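Local coordinates for protein probable GTPase engC (Thermotoga maritima, PDB 1U0L) that probably assists late maturation of the small ribosomal subunit as a circularly permuted, zinc-binding GTPase whose slow GTP hydrolysis is stimulated by that subunit, at residues C261-V264 and E268-V271; S100-D105 and Y288-Y293. All coordinates share one frame; numbering follows the deposited sequence.

Contact 1 builds most of a zinc site near the C-terminal end of the chain, and contact 2 docks the region carrying that site onto the GTPase domain; their centres lie 17 Å apart. Helix 282-296, which supplies 288-293 to contact 2, also packs against 261-264 of contact 1 and follows helix 270-277 in the chain. Y288 OH makes a probable hydrogen bond of 2.7 Å to N262 O of the zinc loop, while V264 CG2 packs on F292 CD2 at 3.8 Å. In contact 2, the Y102 side chain is about 9 Å from that of L177, inferred to bind GTP. The M291 side chain is about 12 Å from that of H263.

Contact 1. Residues C261-V264 and E268-V271; sequences CNHV and ECGV. With ZN (zinc ion), chain D.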
loop_
_atom_site.group_PDB
_atom_site.type_symbol
_atom_site.label_atom_id
_atom_site.label_comp_id
_atom_site.label_asym_id
_atom_site.label_seq_id
_atom_site.Cartn_x
_atom_site.Cartn_y
_atom_site.Cartn_z
ATOM N N CYS A 261 8.465 17.879 -19.530
ATOM C CA CYS A 261 8.368 19.118 -18.793
ATOM C C CYS A 261 8.004 18.717 -17.369
ATOM O O CYS A 261 7.046 17.974 -17.171
ATOM C CB CYS A 261 7.254 19.959 -19.396
ATOM S SG CYS A 261 6.719 21.326 -18.395
ATOM N N ASN A 262 8.762 19.194 -16.386
ATOM C CA ASN A 262 8.503 18.864 -14.994
ATOM C C ASN A 262 7.305 19.596 -14.398
ATOM O O ASN A 262 6.975 19.416 -13.222
ATOM C CB ASN A 262 9.756 19.124 -14.160
ATOM C CG ASN A 262 10.904 18.189 -14.534
ATOM O OD1 ASN A 262 10.715 16.973 -14.670
ATOM N ND2 ASN A 262 12.101 18.751 -14.693
ATOM N N HIS A 263 6.657 20.425 -15.210
ATOM C CA HIS A 263 5.468 21.159 -14.790
ATOM C C HIS A 263 5.670 22.237 -13.718
ATOM O O HIS A 263 4.695 22.732 -13.154
ATOM C CB HIS A 263 4.405 20.169 -14.311
ATOM C CG HIS A 263 4.336 18.918 -15.130
ATOM N ND1 HIS A 263 3.872 18.903 -16.426
ATOM C CD2 HIS A 263 4.711 17.647 -14.848
ATOM C CE1 HIS A 263 3.961 17.677 -16.908
ATOM N NE2 HIS A 263 4.468 16.895 -15.971
ATOM N N VAL A 264 6.915 22.602 -13.425
ATOM C CA VAL A 264 7.158 23.635 -12.418
ATOM C C VAL A 264 7.315 25.007 -13.075
ATOM O O VAL A 264 6.342 25.738 -13.219
ATOM C CB VAL A 264 8.431 23.350 -11.585
ATOM C CG1 VAL A 264 8.621 24.448 -10.530
ATOM C CG2 VAL A 264 8.331 21.987 -10.930
ATOM N N GLU A 268 5.534 26.595 -20.909
ATOM C CA GLU A 268 4.202 26.227 -21.354
ATOM C C GLU A 268 3.954 24.845 -20.808
ATOM O O GLU A 268 4.694 23.908 -21.109
ATOM C CB GLU A 268 4.146 26.205 -22.876
ATOM C CG GLU A 268 2.776 25.886 -23.435
ATOM C CD GLU A 268 2.775 25.765 -24.949
ATOM O OE1 GLU A 268 3.169 26.727 -25.636
ATOM O OE2 GLU A 268 2.378 24.685 -25.446
ATOM N N CYS A 269 2.909 24.711 -20.010
ATOM C CA CYS A 269 2.635 23.422 -19.412
ATOM C C CYS A 269 1.164 23.051 -19.424
ATOM O O CYS A 269 0.345 23.766 -18.858
ATOM C CB CYS A 269 3.139 23.433 -17.976
ATOM S SG CYS A 269 2.753 21.947 -17.090
ATOM N N GLY A 270 0.831 21.930 -20.055
ATOM C CA GLY A 270 -0.557 21.511 -20.083
ATOM C C GLY A 270 -1.064 21.255 -18.676
ATOM O O GLY A 270 -2.254 21.439 -18.369
ATOM N N VAL A 271 -0.151 20.816 -17.819
ATOM C CA VAL A 271 -0.493 20.553 -16.442
ATOM C C VAL A 271 -0.757 21.891 -15.762
ATOM O O VAL A 271 -1.823 22.081 -15.173
ATOM C CB VAL A 271 0.637 19.815 -15.711
ATOM C CG1 VAL A 271 0.353 19.819 -14.224
ATOM C CG2 VAL A 271 0.730 18.382 -16.213
HETATM ZN ZN ZN D . 4.562 20.639 -17.914
#
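C261 SG is held by two partners: it binds the zinc ion at 2.3 Å and accepts a hydrogen bond from H263 N at 3.3 Å. This backbone N-H would spread part of the thiolate's negative charge. From the other segment C269 SG reaches the same zinc at 2.4 Å, and it also caps a backbone N just past V271, at the start of helix 270-277. Cysteine suits this N-cap position because one sulfur can serve metal and helix end together. C269 SG swings anti to its own backbone N (chi1 176°), a turn that carries it to the metal.

H263 offers ND1, the ring nitrogen nearer the backbone, to the zinc at 2.4 Å. With C256 as fourth ligand, three cysteines and one histidine make up a zinc finger in which the metal ties loop to helix. The imidazole is wedged between unlike groups: C261 O lies above the centre of one face, and V271 CG2 packs over the opposite face. C269 SG sits at the edge of the H263 ring, 4.4 Å from its centroid and almost in its plane. V271 and H263 cross at about a right angle, and the beta-branched valine suits the place, laying CG2 over the imidazole with CB and CG1 close beside it. F251 adds an edge-to-face ring contact to H263.

Contact 2. Residues S100-D105 and Y288-Y293; sequences STYIID and YVKMFY
Y102 and K290 meet through a cation-pi interaction. K290 NZ stands over the face of the phenol ring, 4.8 Å from the Y102 centroid and 25° off the ring normal. The two side chains cross at about a right angle, and bends of the lysine at chi2 (74°) and chi4 bring the ammonium over the aromatic face. K290 NZ also forms a long, weak ion pair with E294, and Y102 OH is hydrogen-bonded to K106 NZ.

Apolar packing makes up the rest of the direct contact. Y102 CE1 touches two neighbouring residues of segment 288-293, K290 CG at 3.8 Å and M291 CG at 4.0 Å, both approaching the ring obliquely. M291 then bends at its thioether, which sends CE to D105, where it lies 4.0 Å from CB. Long side chains, a rigid tyrosine and the flexible lysine and methionine, span the gap, for the axes of segments 101-105 and 288-293 come no closer than 10.8 Å and cross at -65°.

Polar bonds to D105 are made outside the two segments. Its OD1 takes a salt bridge from R284 and a hydrogen bond from Y143, while OD2 is bonded to N287, which also reaches T101 OG1. Through R284 and N287, helix 282-296 is thus tied to the GTPase domain, whose first helix after strand 87-92 is helix 101-113.

With no direct hydrogen bond between the two segments, their own contact rests on dispersion and one cation-pi pair, made by the exposed K290; directional polar bonding is left to N287 and R284, about one and two turns before M291 on helix 282-296, which grip the buried D105.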
loop_
_atom_site.group_PDB
_atom_site.type_symbol
_atom_site.label_atom_id
_atom_site.label_comp_id
_atom_site.label_asym_id
_atom_site.label_seq_id
_atom_site.Cartn_x
_atom_site.Cartn_y
_atom_site.Cartn_z
ATOM N N SER A 100 -3.559 15.697 6.219
ATOM C CA SER A 100 -3.392 16.746 5.223
ATOM C C SER A 100 -3.336 16.114 3.845
ATOM O O SER A 100 -2.854 14.986 3.699
ATOM C CB SER A 100 -2.082 17.485 5.458
ATOM O OG SER A 100 -0.994 16.647 5.083
ATOM N N THR A 101 -3.800 16.833 2.829
ATOM C CA THR A 101 -3.755 16.292 1.476
ATOM C C THR A 101 -2.304 15.988 1.128
ATOM O O THR A 101 -2.020 15.050 0.386
ATOM C CB THR A 101 -4.312 17.280 0.429
ATOM O OG1 THR A 101 -3.531 18.481 0.448
ATOM C CG2 THR A 101 -5.775 17.601 0.715
ATOM N N TYR A 102 -1.382 16.777 1.672
ATOM C CA TYR A 102 0.035 16.559 1.401
ATOM C C TYR A 102 0.468 15.148 1.808
ATOM O O TYR A 102 1.112 14.442 1.029
ATOM C CB TYR A 102 0.891 17.591 2.137
ATOM C CG TYR A 102 2.370 17.310 2.034
ATOM C CD1 TYR A 102 3.092 17.682 0.900
ATOM C CD2 TYR A 102 3.040 16.644 3.055
ATOM C CE1 TYR A 102 4.448 17.398 0.785
ATOM C CE2 TYR A 102 4.394 16.350 2.955
ATOM C CZ TYR A 102 5.093 16.730 1.820
ATOM O OH TYR A 102 6.439 16.450 1.713
ATOM N N ILE A 103 0.127 14.748 3.032
ATOM C CA ILE A 103 0.466 13.410 3.506
ATOM C C ILE A 103 -0.222 12.394 2.611
ATOM O O ILE A 103 0.392 11.414 2.202
ATOM C CB ILE A 103 0.024 13.187 4.981
ATOM C CG1 ILE A 103 1.185 13.527 5.916
ATOM C CG2 ILE A 103 -0.430 11.739 5.199
ATOM C CD1 ILE A 103 1.646 14.947 5.796
ATOM N N ILE A 104 -1.491 12.644 2.298
ATOM C CA ILE A 104 -2.251 11.749 1.429
ATOM C C ILE A 104 -1.581 11.541 0.066
ATOM O O ILE A 104 -1.506 10.414 -0.432
ATOM C CB ILE A 104 -3.672 12.276 1.157
ATOM C CG1 ILE A 104 -4.493 12.311 2.436
ATOM C CG2 ILE A 104 -4.365 11.376 0.165
ATOM C CD1 ILE A 104 -5.912 12.769 2.216
ATOM N N ASP A 105 -1.101 12.623 -0.542
ATOM C CA ASP A 105 -0.469 12.515 -1.850
ATOM C C ASP A 105 0.901 11.855 -1.792
ATOM O O ASP A 105 1.345 11.238 -2.767
ATOM C CB ASP A 105 -0.379 13.894 -2.520
ATOM C CG ASP A 105 -1.746 14.459 -2.844
ATOM O OD1 ASP A 105 -2.698 13.647 -3.010
ATOM O OD2 ASP A 105 -1.872 15.703 -2.940
ATOM N N TYR A 288 2.624 18.351 -5.272
ATOM C CA TYR A 288 3.574 17.789 -6.225
ATOM C C TYR A 288 4.799 18.709 -6.346
ATOM O O TYR A 288 5.941 18.245 -6.319
ATOM C CB TYR A 288 2.940 17.609 -7.604
ATOM C CG TYR A 288 3.993 17.478 -8.683
ATOM C CD1 TYR A 288 4.906 16.416 -8.673
ATOM C CD2 TYR A 288 4.159 18.481 -9.642
ATOM C CE1 TYR A 288 5.958 16.367 -9.576
ATOM C CE2 TYR A 288 5.206 18.443 -10.550
ATOM C CZ TYR A 288 6.104 17.388 -10.512
ATOM O OH TYR A 288 7.163 17.380 -11.392
ATOM N N VAL A 289 4.567 20.011 -6.485
ATOM C CA VAL A 289 5.675 20.959 -6.588
ATOM C C VAL A 289 6.511 20.969 -5.305
ATOM O O VAL A 289 7.741 20.984 -5.367
ATOM C CB VAL A 289 5.166 22.386 -6.870
ATOM C CG1 VAL A 289 6.319 23.369 -6.813
ATOM C CG2 VAL A 289 4.499 22.427 -8.232
ATOM N N LYS A 290 5.837 20.962 -4.151
ATOM C CA LYS A 290 6.508 20.931 -2.851
ATOM C C LYS A 290 7.416 19.709 -2.822
ATOM O O LYS A 290 8.606 19.801 -2.511
ATOM C CB LYS A 290 5.479 20.821 -1.728
ATOM C CG LYS A 290 6.075 20.624 -0.336
ATOM C CD LYS A 290 6.710 21.894 0.222
ATOM C CE LYS A 290 7.291 21.656 1.611
ATOM N NZ LYS A 290 6.292 21.042 2.533
ATOM N N MET A 291 6.843 18.556 -3.156
ATOM C CA MET A 291 7.609 17.315 -3.187
ATOM C C MET A 291 8.745 17.407 -4.198
ATOM O O MET A 291 9.861 16.974 -3.923
ATOM C CB MET A 291 6.695 16.125 -3.510
ATOM C CG MET A 291 6.121 15.462 -2.258
ATOM S SD MET A 291 5.208 13.934 -2.497
ATOM C CE MET A 291 3.571 14.588 -2.729
ATOM N N PHE A 292 8.457 17.982 -5.362
ATOM C CA PHE A 292 9.460 18.137 -6.399
ATOM C C PHE A 292 10.700 18.781 -5.788
ATOM O O PHE A 292 11.772 18.169 -5.722
ATOM C CB PHE A 292 8.929 19.020 -7.535
ATOM C CG PHE A 292 9.887 19.169 -8.680
ATOM C CD1 PHE A 292 9.946 18.210 -9.679
ATOM C CD2 PHE A 292 10.795 20.223 -8.714
ATOM C CE1 PHE A 292 10.905 18.292 -10.697
ATOM C CE2 PHE A 292 11.759 20.313 -9.727
ATOM C CZ PHE A 292 11.811 19.344 -10.717
ATOM N N TYR A 293 10.547 20.018 -5.327
ATOM C CA TYR A 293 11.656 20.749 -4.729
ATOM C C TYR A 293 12.335 20.003 -3.558
ATOM O O TYR A 293 13.557 20.103 -3.362
ATOM C CB TYR A 293 11.158 22.135 -4.309
ATOM C CG TYR A 293 11.012 23.095 -5.481
ATOM C CD1 TYR A 293 10.053 24.111 -5.469
ATOM C CD2 TYR A 293 11.842 22.993 -6.601
ATOM C CE1 TYR A 293 9.917 24.993 -6.542
ATOM C CE2 TYR A 293 11.717 23.872 -7.679
ATOM C CZ TYR A 293 10.751 24.865 -7.643
ATOM O OH TYR A 293 10.615 25.713 -8.720
#